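PDB 2BZV: fiber protein 2 from Human adenovirus type 41, which forms trimeric spikes at the capsid vertices, its knob domain serving, as in related fibers, in attachment to the host cell. Local coordinates for residues 67-72 with 149-154. Sequence-based numbering, arbitrary orientation. Where two conformers were deposited one is given.
Sequences DNALSL and TFKWSA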
loop_
_atom_site.group_PDB
_atom_site.type_symbol
_atom_site.label_atom_id
_atom_site.label_comp_id
_atom_site.label_asym_id
_atom_site.label_seq_id
_atom_site.Cartn_x
_atom_site.Cartn_y
_atom_site.Cartn_z
ATOM N N ASP A 67 20.678 22.788 -5.909
ATOM C CA ASP A 67 20.346 21.732 -6.886
ATOM C C ASP A 67 18.846 21.445 -6.939
ATOM O O ASP A 67 18.096 21.830 -6.033
ATOM C CB ASP A 67 21.086 20.439 -6.513
ATOM C CG ASP A 67 22.599 20.527 -6.656
ATOM O OD1 ASP A 67 23.122 21.315 -7.465
ATOM O OD2 ASP A 67 23.287 19.747 -5.961
ATOM N N ASN A 68 18.414 20.755 -7.997
ATOM C CA ASN A 68 16.977 20.465 -8.132
ATOM C C ASN A 68 16.652 18.982 -7.956
ATOM O O ASN A 68 15.569 18.539 -8.329
ATOM C CB ASN A 68 16.434 20.982 -9.460
ATOM C CG ASN A 68 16.996 20.213 -10.627
ATOM O OD1 ASN A 68 17.911 19.416 -10.462
ATOM N ND2 ASN A 68 16.466 20.455 -11.823
ATOM N N ALA A 69 17.587 18.222 -7.394
ATOM C CA ALA A 69 17.335 16.827 -7.056
ATOM C C ALA A 69 18.347 16.396 -6.019
ATOM O O ALA A 69 19.471 16.923 -5.966
ATOM C CB ALA A 69 17.438 15.947 -8.286
ATOM N N LEU A 70 17.951 15.411 -5.222
ATOM C CA LEU A 70 18.765 14.903 -4.130
ATOM C C LEU A 70 18.536 13.410 -4.021
ATOM O O LEU A 70 17.396 12.958 -4.159
ATOM C CB LEU A 70 18.296 15.596 -2.868
ATOM C CG LEU A 70 18.978 15.400 -1.541
ATOM C CD1 LEU A 70 18.791 16.664 -0.698
ATOM C CD2 LEU A 70 18.403 14.217 -0.776
ATOM N N SER A 71 19.599 12.659 -3.764
ATOM C CA SER A 71 19.486 11.217 -3.592
ATOM C C SER A 71 19.985 10.787 -2.222
ATOM O O SER A 71 20.795 11.473 -1.573
ATOM C CB SER A 71 20.306 10.471 -4.640
ATOM O OG SER A 71 21.681 10.695 -4.367
ATOM N N LEU A 72 19.500 9.647 -1.771
ATOM C CA LEU A 72 19.936 9.036 -0.523
ATOM C C LEU A 72 20.084 7.552 -0.769
ATOM O O LEU A 72 19.118 6.902 -1.164
ATOM C CB LEU A 72 18.897 9.259 0.586
ATOM C CG LEU A 72 19.107 8.453 1.881
ATOM C CD1 LEU A 72 20.353 8.950 2.590
ATOM C CD2 LEU A 72 17.870 8.533 2.787
ATOM N N THR A 149 18.065 3.098 -3.130
ATOM C CA THR A 149 18.500 4.413 -3.580
ATOM C C THR A 149 17.244 5.231 -3.815
ATOM O O THR A 149 16.458 4.926 -4.706
ATOM C CB THR A 149 19.358 4.362 -4.849
ATOM O OG1 THR A 149 20.479 3.492 -4.603
ATOM C CG2 THR A 149 19.825 5.763 -5.217
ATOM N N PHE A 150 17.079 6.250 -2.981
ATOM C CA PHE A 150 15.927 7.142 -3.061
ATOM C C PHE A 150 16.333 8.403 -3.800
ATOM O O PHE A 150 17.450 8.886 -3.627
ATOM C CB PHE A 150 15.485 7.522 -1.650
ATOM C CG PHE A 150 15.077 6.342 -0.818
ATOM C CD1 PHE A 150 13.877 5.679 -1.058
ATOM C CD2 PHE A 150 15.898 5.889 0.214
ATOM C CE1 PHE A 150 13.497 4.580 -0.290
ATOM C CE2 PHE A 150 15.528 4.802 0.975
ATOM C CZ PHE A 150 14.324 4.144 0.724
ATOM N N LYS A 151 15.425 8.952 -4.594
ATOM C CA LYS A 151 15.683 10.221 -5.261
ATOM C C LYS A 151 14.427 11.082 -5.197
ATOM O O LYS A 151 13.323 10.599 -5.480
ATOM C CB LYS A 151 16.089 10.012 -6.725
ATOM C CG LYS A 151 16.408 11.332 -7.458
ATOM C CD LYS A 151 16.656 11.081 -8.940
ATOM C CE LYS A 151 16.678 12.367 -9.754
ATOM N NZ LYS A 151 16.888 12.083 -11.207
ATOM N N TRP A 152 14.634 12.348 -4.843
ATOM C CA TRP A 152 13.558 13.337 -4.838
ATOM C C TRP A 152 13.938 14.517 -5.710
ATOM O O TRP A 152 15.105 14.925 -5.743
ATOM C CB TRP A 152 13.347 13.894 -3.440
ATOM C CG TRP A 152 12.953 12.917 -2.385
ATOM C CD1 TRP A 152 11.682 12.638 -1.981
ATOM C CD2 TRP A 152 13.817 12.137 -1.559
ATOM N NE1 TRP A 152 11.689 11.716 -0.970
ATOM C CE2 TRP A 152 12.994 11.389 -0.687
ATOM C CE3 TRP A 152 15.200 11.985 -1.474
ATOM C CZ2 TRP A 152 13.521 10.506 0.262
ATOM C CZ3 TRP A 152 15.719 11.112 -0.532
ATOM C CH2 TRP A 152 14.874 10.378 0.329
ATOM N N SER A 153 12.942 15.113 -6.360
ATOM C CA SER A 153 13.181 16.443 -6.911
ATOM C C SER A 153 13.204 17.471 -5.781
ATOM O O SER A 153 12.756 17.207 -4.653
ATOM C CB SER A 153 12.134 16.816 -7.958
ATOM O OG SER A 153 10.837 16.744 -7.407
ATOM N N ALA A 154 13.750 18.645 -6.090
ATOM C CA ALA A 154 13.850 19.744 -5.137
ATOM C C ALA A 154 13.645 21.052 -5.873
ATOM O O ALA A 154 13.917 21.141 -7.071
ATOM C CB ALA A 154 15.192 19.750 -4.434
#
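In this antiparallel strand pair of the fiber knob's beta sandwich, the indole of Trp-152 meets the neighbouring strand with the rim of its six-membered ring: Leu-72 CB sits at the ring edge, in plane, 3.8 Å from CZ3, and Leu-70 O also lies at the edge, near CE3. With CG anti to the backbone N (chi1 -175°), the Leu-70 side chain reaches the indole through CD2, 4.0 Å from Trp-152 CE3, the two side chains crossing obliquely. The Phe-135 ring also meets the indole. The Phe-150 ring turns CD2 toward Leu-72 CD2 at 4.2 Å, these two side chains lying side by side and pointing the same way, while Leu-72 O approaches the ring obliquely. Strand 69-76 is the outermost strand of its sheet within the chain, and strand 146-153 pairs with strand 135-139 on its other side. Leu-70, Leu-72, Phe-150 and Trp-152 share the buried face, where Ile-53 of strand 48-57, in the other sheet, touches both aromatic residues. Ala-69, Ser-71, Lys-151 and Ser-153 occupy the other face. There the extended Lys-151 chain brings CE to 3.9 Å from Ala-69 CB, and Ser-153 OG bonds outside the pair to Thr-134 N. Leu-70 with Trp-152 and Leu-72 with Phe-150 are hydrogen-bonded pairs, each closed by two backbone bonds. The bond from Trp-152 N to Leu-70 O is nearly straight, 172° at the hydrogen. Beyond the last regular pair, Ala-154 CB packs 3.9 Å from Asp-67 O, and the ladder ends differently: Ala-154 N donates to Asn-68 O at 2.9 Å from well above the carbonyl plane, 72° out of it.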